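Local coordinates for protein D-mannonate dehydratase (PDB 3BDK) that probably catalyses the dehydration of D-mannonate to 2-dehydro-3-deoxy-D-gluconate and binds a manganese(II) ion, at residues K93-R99 and N197-F201; I110-G114 and T208-V214. All blocks are in the same frame, centred on the assembly; numbering follows the deposited sequence.

Contact 1 of 2, residues K93-R99 and N197-F201; sequences KQGKPNR and NLEYF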
ATOM      1  N   LYS A  93     -32.869  -5.328  19.319  1.00 46.37           N
ATOM      2  CA  LYS A  93     -33.090  -4.231  18.379  1.00 46.47           C
ATOM      3  C   LYS A  93     -34.570  -3.836  18.320  1.00 47.03           C
ATOM      4  O   LYS A  93     -34.888  -2.644  18.263  1.00 47.34           O
ATOM      5  CB  LYS A  93     -32.579  -4.602  16.975  1.00 46.55           C
ATOM      6  CG  LYS A  93     -31.064  -4.462  16.724  1.00 45.63           C
ATOM      7  CD  LYS A  93     -30.695  -5.060  15.358  1.00 46.09           C
ATOM      8  CE  LYS A  93     -29.194  -5.011  15.074  1.00 45.42           C
ATOM      9  NZ  LYS A  93     -28.798  -5.841  13.896  1.00 42.16           N
ATOM     10  N   GLN A  94     -35.460  -4.832  18.354  1.00 47.12           N
ATOM     11  CA  GLN A  94     -36.913  -4.622  18.303  1.00 47.20           C
ATOM     12  C   GLN A  94     -37.549  -4.259  19.653  1.00 47.83           C
ATOM     13  O   GLN A  94     -38.739  -3.946  19.714  1.00 47.85           O
ATOM     14  CB  GLN A  94     -37.605  -5.871  17.764  1.00 46.87           C
ATOM     15  CG  GLN A  94     -37.671  -5.977  16.267  1.00 46.31           C
ATOM     16  CD  GLN A  94     -37.985  -7.397  15.803  1.00 47.34           C
ATOM     17  OE1 GLN A  94     -39.007  -7.649  15.153  1.00 48.40           O
ATOM     18  NE2 GLN A  94     -37.106  -8.332  16.133  1.00 46.69           N
ATOM     19  N   GLY A  95     -36.769  -4.310  20.730  1.00 48.61           N
ATOM     20  CA  GLY A  95     -37.292  -4.095  22.086  1.00 49.57           C
ATOM     21  C   GLY A  95     -38.363  -5.078  22.564  1.00 50.48           C
ATOM     22  O   GLY A  95     -39.274  -4.700  23.314  1.00 50.89           O
ATOM     23  N   LYS A  96     -38.270  -6.338  22.148  1.00 51.01           N
ATOM     24  CA  LYS A  96     -39.243  -7.357  22.566  1.00 52.05           C
ATOM     25  C   LYS A  96     -38.992  -7.825  24.030  1.00 52.64           C
ATOM     26  O   LYS A  96     -37.864  -7.693  24.531  1.00 52.72           O
ATOM     27  CB  LYS A  96     -39.257  -8.513  21.553  1.00 52.21           C
ATOM     28  CG  LYS A  96     -39.629  -8.084  20.121  1.00 51.91           C
ATOM     29  CD  LYS A  96     -39.505  -9.228  19.125  1.00 52.37           C
ATOM     30  CE  LYS A  96     -40.817 -10.007  18.994  1.00 53.89           C
ATOM     31  NZ  LYS A  96     -40.602 -11.479  18.798  1.00 54.63           N
ATOM     32  N   PRO A  97     -40.025  -8.374  24.722  1.00 52.94           N
ATOM     33  CA  PRO A  97     -39.969  -8.499  26.200  1.00 53.06           C
ATOM     34  C   PRO A  97     -38.870  -9.453  26.666  1.00 53.19           C
ATOM     35  O   PRO A  97     -38.184  -9.190  27.667  1.00 53.38           O
ATOM     36  CB  PRO A  97     -41.342  -9.073  26.563  1.00 53.11           C
ATOM     37  CG  PRO A  97     -42.184  -8.900  25.353  1.00 53.25           C
ATOM     38  CD  PRO A  97     -41.259  -8.966  24.184  1.00 53.07           C
ATOM     39  N   ASN A  98     -38.719 -10.540  25.915  1.00 52.95           N
ATOM     40  CA  ASN A  98     -37.615 -11.488  26.008  1.00 52.80           C
ATOM     41  C   ASN A  98     -36.223 -10.925  25.782  1.00 52.50           C
ATOM     42  O   ASN A  98     -35.316 -11.690  25.487  1.00 52.70           O
ATOM     43  CB  ASN A  98     -37.808 -12.521  24.905  1.00 53.10           C
ATOM     44  CG  ASN A  98     -37.952 -11.870  23.537  1.00 53.78           C
ATOM     45  OD1 ASN A  98     -39.017 -11.340  23.208  1.00 55.98           O
ATOM     46  ND2 ASN A  98     -36.881 -11.884  22.748  1.00 52.19           N
ATOM     47  N   ARG A  99     -36.044  -9.614  25.869  1.00 52.26           N
ATOM     48  CA  ARG A  99     -34.747  -9.037  25.553  1.00 52.12           C
ATOM     49  C   ARG A  99     -33.746  -9.144  26.684  1.00 52.22           C
ATOM     50  O   ARG A  99     -32.552  -9.296  26.422  1.00 52.51           O
ATOM     51  CB  ARG A  99     -34.860  -7.586  25.057  1.00 52.46           C
ATOM     52  CG  ARG A  99     -35.248  -6.524  26.106  1.00 52.58           C
ATOM     53  CD  ARG A  99     -35.540  -5.195  25.437  1.00 52.17           C
ATOM     54  NE  ARG A  99     -36.233  -4.252  26.311  1.00 52.75           N
ATOM     55  CZ  ARG A  99     -36.518  -2.991  25.986  1.00 53.58           C
ATOM     56  NH1 ARG A  99     -36.169  -2.502  24.798  1.00 54.32           N
ATOM     57  NH2 ARG A  99     -37.145  -2.211  26.853  1.00 53.36           N
ATOM     58  N   ASN A 197     -34.981   1.631  21.999  1.00 39.66           N
ATOM     59  CA  ASN A 197     -34.496   0.287  22.151  1.00 39.89           C
ATOM     60  C   ASN A 197     -32.992   0.278  22.402  1.00 40.79           C
ATOM     61  O   ASN A 197     -32.495  -0.540  23.194  1.00 41.40           O
ATOM     62  CB  ASN A 197     -34.892  -0.547  20.945  1.00 39.76           C
ATOM     63  CG  ASN A 197     -36.402  -0.673  20.808  1.00 39.65           C
ATOM     64  OD1 ASN A 197     -37.147  -0.289  21.705  1.00 40.01           O
ATOM     65  ND2 ASN A 197     -36.857  -1.211  19.691  1.00 40.17           N
ATOM     66  N   LEU A 198     -32.288   1.218  21.769  1.00 41.00           N
ATOM     67  CA  LEU A 198     -30.846   1.328  21.873  1.00 41.30           C
ATOM     68  C   LEU A 198     -30.453   1.892  23.209  1.00 41.94           C
ATOM     69  O   LEU A 198     -29.524   1.401  23.845  1.00 42.03           O
ATOM     70  CB  LEU A 198     -30.274   2.225  20.765  1.00 41.47           C
ATOM     71  CG  LEU A 198     -28.772   2.583  20.809  1.00 40.90           C
ATOM     72  CD1 LEU A 198     -27.872   1.352  20.679  1.00 38.88           C
ATOM     73  CD2 LEU A 198     -28.427   3.600  19.736  1.00 40.74           C
ATOM     74  N   GLU A 199     -31.142   2.946  23.623  1.00 42.53           N
ATOM     75  CA  GLU A 199     -30.853   3.566  24.894  1.00 43.28           C
ATOM     76  C   GLU A 199     -30.967   2.550  26.033  1.00 43.76           C
ATOM     77  O   GLU A 199     -30.101   2.483  26.905  1.00 43.77           O
ATOM     78  CB  GLU A 199     -31.787   4.733  25.121  1.00 43.49           C
ATOM     79  CG  GLU A 199     -31.249   5.714  26.149  1.00 44.80           C
ATOM     80  CD  GLU A 199     -32.310   6.646  26.649  1.00 46.83           C
ATOM     81  OE1 GLU A 199     -33.240   6.942  25.857  1.00 45.98           O
ATOM     82  OE2 GLU A 199     -32.222   7.058  27.831  1.00 47.49           O
ATOM     83  N   TYR A 200     -32.029   1.753  25.993  1.00 44.27           N
ATOM     84  CA  TYR A 200     -32.248   0.680  26.938  1.00 45.28           C
ATOM     85  C   TYR A 200     -31.062  -0.274  26.963  1.00 45.68           C
ATOM     86  O   TYR A 200     -30.572  -0.646  28.036  1.00 45.89           O
ATOM     87  CB  TYR A 200     -33.501  -0.090  26.545  1.00 45.96           C
ATOM     88  CG  TYR A 200     -33.945  -1.144  27.546  1.00 46.88           C
ATOM     89  CD1 TYR A 200     -34.772  -0.806  28.626  1.00 47.83           C
ATOM     90  CD2 TYR A 200     -33.562  -2.476  27.400  1.00 46.39           C
ATOM     91  CE1 TYR A 200     -35.197  -1.766  29.536  1.00 48.61           C
ATOM     92  CE2 TYR A 200     -33.977  -3.446  28.302  1.00 47.97           C
ATOM     93  CZ  TYR A 200     -34.800  -3.090  29.368  1.00 48.22           C
ATOM     94  OH  TYR A 200     -35.217  -4.051  30.267  1.00 47.28           O
ATOM     95  N   PHE A 201     -30.624  -0.667  25.769  1.00 45.97           N
ATOM     96  CA  PHE A 201     -29.468  -1.551  25.569  1.00 46.11           C
ATOM     97  C   PHE A 201     -28.168  -0.930  26.091  1.00 45.79           C
ATOM     98  O   PHE A 201     -27.395  -1.592  26.767  1.00 45.42           O
ATOM     99  CB  PHE A 201     -29.357  -1.896  24.074  1.00 46.15           C
ATOM    100  CG  PHE A 201     -28.145  -2.705  23.701  1.00 46.61           C
ATOM    101  CD1 PHE A 201     -27.084  -2.111  23.020  1.00 46.67           C
ATOM    102  CD2 PHE A 201     -28.086  -4.071  23.976  1.00 46.77           C
ATOM    103  CE1 PHE A 201     -25.975  -2.850  22.649  1.00 47.16           C
ATOM    104  CE2 PHE A 201     -26.980  -4.827  23.599  1.00 47.07           C
ATOM    105  CZ  PHE A 201     -25.918  -4.217  22.943  1.00 47.34           C
TER

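Contact 2 of 2, residues I110-G114 and T208-V214; sequences IRNVG and TAEEAGV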
ATOM      1  N   ILE A 110     -19.081  -9.299  27.337  1.00 55.84           N
ATOM      2  CA  ILE A 110     -18.267  -8.127  27.614  1.00 56.00           C
ATOM      3  C   ILE A 110     -17.249  -8.467  28.684  1.00 56.45           C
ATOM      4  O   ILE A 110     -16.124  -7.983  28.631  1.00 56.72           O
ATOM      5  CB  ILE A 110     -19.075  -6.893  28.101  1.00 55.77           C
ATOM      6  CG1 ILE A 110     -20.442  -6.764  27.407  1.00 55.70           C
ATOM      7  CG2 ILE A 110     -18.230  -5.626  27.968  1.00 55.25           C
ATOM      8  CD1 ILE A 110     -20.402  -6.367  25.950  1.00 55.77           C
ATOM      9  N   ARG A 111     -17.651  -9.282  29.659  1.00 56.65           N
ATOM     10  CA  ARG A 111     -16.769  -9.614  30.784  1.00 57.06           C
ATOM     11  C   ARG A 111     -15.693 -10.631  30.374  1.00 56.58           C
ATOM     12  O   ARG A 111     -14.504 -10.379  30.557  1.00 56.21           O
ATOM     13  CB  ARG A 111     -17.571 -10.082  32.015  1.00 57.28           C
ATOM     14  CG  ARG A 111     -18.040  -8.941  32.957  1.00 57.87           C
ATOM     15  CD  ARG A 111     -18.832  -9.478  34.192  1.00 57.58           C
ATOM     16  NE  ARG A 111     -20.030 -10.229  33.801  1.00 57.07           N
ATOM     17  CZ  ARG A 111     -21.279  -9.784  33.931  1.00 56.97           C
ATOM     18  NH1 ARG A 111     -22.291 -10.547  33.525  1.00 56.79           N
ATOM     19  NH2 ARG A 111     -21.519  -8.588  34.472  1.00 56.28           N
ATOM     20  N   ASN A 112     -16.121 -11.754  29.802  1.00 56.34           N
ATOM     21  CA  ASN A 112     -15.212 -12.713  29.178  1.00 56.34           C
ATOM     22  C   ASN A 112     -14.145 -12.089  28.245  1.00 56.67           C
ATOM     23  O   ASN A 112     -12.980 -12.507  28.251  1.00 57.13           O
ATOM     24  CB  ASN A 112     -16.025 -13.789  28.449  1.00 56.01           C
ATOM     25  CG  ASN A 112     -16.624 -14.800  29.404  1.00 55.29           C
ATOM     26  OD1 ASN A 112     -16.259 -14.835  30.575  1.00 55.54           O
ATOM     27  ND2 ASN A 112     -17.539 -15.624  28.918  1.00 52.66           N
ATOM     28  N   VAL A 113     -14.550 -11.084  27.464  1.00 56.75           N
ATOM     29  CA  VAL A 113     -13.656 -10.363  26.548  1.00 56.41           C
ATOM     30  C   VAL A 113     -12.687  -9.433  27.299  1.00 56.71           C
ATOM     31  O   VAL A 113     -11.503  -9.345  26.948  1.00 56.93           O
ATOM     32  CB  VAL A 113     -14.471  -9.612  25.451  1.00 56.36           C
ATOM     33  CG1 VAL A 113     -13.660  -8.509  24.771  1.00 55.06           C
ATOM     34  CG2 VAL A 113     -15.033 -10.611  24.429  1.00 56.12           C
ATOM     35  N   GLY A 114     -13.176  -8.758  28.337  1.00 56.82           N
ATOM     36  CA  GLY A 114     -12.301  -8.012  29.255  1.00 57.40           C
ATOM     37  C   GLY A 114     -11.340  -8.951  29.978  1.00 57.70           C
ATOM     38  O   GLY A 114     -10.233  -8.548  30.369  1.00 57.48           O
ATOM     39  N   THR A 208     -21.306  -2.567  32.850  1.00 54.95           N
ATOM     40  CA  THR A 208     -20.751  -3.903  32.609  1.00 55.25           C
ATOM     41  C   THR A 208     -19.444  -3.818  31.831  1.00 55.57           C
ATOM     42  O   THR A 208     -18.531  -4.595  32.070  1.00 55.78           O
ATOM     43  CB  THR A 208     -21.753  -4.801  31.814  1.00 55.57           C
ATOM     44  OG1 THR A 208     -23.062  -4.738  32.412  1.00 55.93           O
ATOM     45  CG2 THR A 208     -21.289  -6.260  31.749  1.00 55.10           C
ATOM     46  N   ALA A 209     -19.360  -2.857  30.911  1.00 56.12           N
ATOM     47  CA  ALA A 209     -18.204  -2.693  30.019  1.00 56.09           C
ATOM     48  C   ALA A 209     -17.124  -1.832  30.629  1.00 56.21           C
ATOM     49  O   ALA A 209     -15.947  -2.068  30.395  1.00 56.84           O
ATOM     50  CB  ALA A 209     -18.636  -2.114  28.677  1.00 56.24           C
ATOM     51  N   GLU A 210     -17.509  -0.820  31.393  1.00 56.25           N
ATOM     52  CA  GLU A 210     -16.533  -0.091  32.195  1.00 56.23           C
ATOM     53  C   GLU A 210     -16.004  -1.015  33.300  1.00 56.61           C
ATOM     54  O   GLU A 210     -14.863  -0.861  33.756  1.00 56.88           O
ATOM     55  CB  GLU A 210     -17.146   1.167  32.796  1.00 56.13           C
ATOM     56  CG  GLU A 210     -17.483   2.252  31.779  1.00 55.40           C
ATOM     57  CD  GLU A 210     -18.487   3.261  32.319  1.00 55.25           C
ATOM     58  OE1 GLU A 210     -18.151   4.473  32.363  1.00 53.29           O
ATOM     59  OE2 GLU A 210     -19.601   2.832  32.716  1.00 54.33           O
ATOM     60  N   GLU A 211     -16.829  -1.989  33.698  1.00 56.61           N
ATOM     61  CA  GLU A 211     -16.447  -2.974  34.715  1.00 56.29           C
ATOM     62  C   GLU A 211     -15.412  -3.982  34.179  1.00 56.31           C
ATOM     63  O   GLU A 211     -14.620  -4.534  34.952  1.00 56.43           O
ATOM     64  CB  GLU A 211     -17.698  -3.595  35.422  1.00 56.33           C
ATOM     65  CG  GLU A 211     -18.146  -5.085  35.165  1.00 56.07           C
ATOM     66  CD  GLU A 211     -19.524  -5.456  35.861  1.00 55.69           C
ATOM     67  OE1 GLU A 211     -20.052  -6.580  35.658  1.00 53.46           O
ATOM     68  OE2 GLU A 211     -20.090  -4.614  36.598  1.00 54.20           O
ATOM     69  N   ALA A 212     -15.363  -4.148  32.853  1.00 55.90           N
ATOM     70  CA  ALA A 212     -14.424  -5.090  32.215  1.00 55.40           C
ATOM     71  C   ALA A 212     -13.220  -4.444  31.484  1.00 54.98           C
ATOM     72  O   ALA A 212     -12.404  -5.153  30.877  1.00 55.06           O
ATOM     73  CB  ALA A 212     -15.185  -6.061  31.280  1.00 55.28           C
ATOM     74  N   GLY A 213     -13.111  -3.115  31.548  1.00 54.36           N
ATOM     75  CA  GLY A 213     -12.069  -2.366  30.822  1.00 53.46           C
ATOM     76  C   GLY A 213     -12.344  -2.114  29.335  1.00 52.75           C
ATOM     77  O   GLY A 213     -11.747  -1.204  28.726  1.00 52.77           O
ATOM     78  N   VAL A 214     -13.237  -2.927  28.768  1.00 51.59           N
ATOM     79  CA  VAL A 214     -13.597  -2.954  27.346  1.00 50.66           C
ATOM     80  C   VAL A 214     -14.347  -1.703  26.877  1.00 50.09           C
ATOM     81  O   VAL A 214     -15.339  -1.317  27.498  1.00 50.40           O
ATOM     82  CB  VAL A 214     -14.518  -4.175  27.073  1.00 50.88           C
ATOM     83  CG1 VAL A 214     -14.974  -4.211  25.630  1.00 50.98           C
ATOM     84  CG2 VAL A 214     -13.831  -5.478  27.449  1.00 50.30           C
TER
HETATM   85  O   HOH W   1      -9.782  -6.220  30.828  1.00 31.29           O

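Contact 1 of 2, residues K93-R99 and N197-F201
Arg99 reaches across to Tyr200 and shows how a long side chain can be laid out over an aromatic ring. From CB, its CG stands between the backbone N and the carbonyl carbon (chi1 71°), and the chain then runs extended as far as NE. CG meets the rim of the ring at Tyr200 CE2 (4.0 Å), and CD comes closer to the same carbon (3.7 Å). Arg99 NE sits 3.1 Å from Tyr200 CE2. Next along, Arg99 CZ is 3.3 Å from Tyr200 CD2. Arg99 NH2 lies over the middle of the ring, 3.3 Å from both Tyr200 CD1 and Tyr200 CE1. The guanidinium is thus stacked flat on the phenol, the planes 13° apart, and Arg99 CZ is 3.4 Å from the centroid of the Tyr200 ring, a cation-pi contact over the face. The opposite face of the guanidinium has Gly95 O, offset toward its rim. Tyr200 comes from the opposite direction, and its OH is hydrogen-bonded to Asp100.

A second link starts from Asn197, one helical turn earlier. Its ND2 donates to Lys93 O (2.8 Å), rising out of the carbonyl plane. That carbonyl belongs to the end of helix 90-93, which Gly95 closes in a Schellman motif with positive phi; the backbone there passes close to the amide of Asn197. The Lys93 side chain leads elsewhere, to Met126 O, and runs to within about 8 Å of the bound D-mannose. The loop between helix 90-93 and helix 99-114 is thereby fastened to the middle of helix 191-210, on the ligand-bearing side of a xylose isomerase-like TIM barrel.

Contact 2 of 2, residues I110-G114 and T208-V214
Ile110 packs against Ala209 and Val214 where two neighbouring outer helices of the TIM barrel, 99-114 and 191-210, come to their ends, so the contact joins consecutive beta-alpha units. The Ile110 CG2 methyl, anti to the backbone N, points across the interface and lies 3.6 Å from Ala209 CB, with Val214 CB a little further off. Towards the barrel the apolar cluster continues onto strands 120-123 and 215-218: Val113 and Val214 both touch Val121, while Ile110 and Ala209 both touch Met216. The two valines themselves cross at about a right angle, Val113 CG1 to Val214 CG2.

On the outer side the meeting is polar. The Arg111 chain bends at chi3 (-59°), turning its guanidinium toward Glu211, whose chain is extended beyond CG. Arg111 NH2 donates to Glu211 OE1 at 2.8 Å in a salt bridge with an N-H...O angle of 153°. The oxygen lies in the guanidinium plane and is met nearly along its C-O axis, yet the two flat groups are twisted 32° apart, and a single N-O pair makes the bridge. Thr208 approaches at about a right angle to Arg111 and sets its CG2 methyl over one face of the guanidinium, 3.6 Å from Arg111 NH2.

Between these layers small side chains meet the backbone of helix 99-114. Ala212 CB rests against Ile110 O at 3.4 Å, and Val214 CG2 reaches Gly114 N at 3.5 Å. Lacking a side chain, Gly114 lets the chains approach until its CA lies 3.3 Å from Ala212 O in a CA-H...O contact.

Contacts 1 and 2 both set helix 191-210 against helix 99-114 or the loop leading into it, at different heights of the barrel. Contact 1 uses helix 191-210 about midway along and contact 2 at its end; the partner is first the loop before helix 99-114 and then the last turn of that helix. Their centres are 20 Å apart and their nearest atoms about 7 Å apart, without touching. Along the chain the segments alternate, 93-99, 110-114, 197-201, 208-214, as expected of two helices running the same way side by side. The pair thus links two neighbouring helices outside the parallel sheet at two levels, contact 1 being on the side where D-mannose is bound.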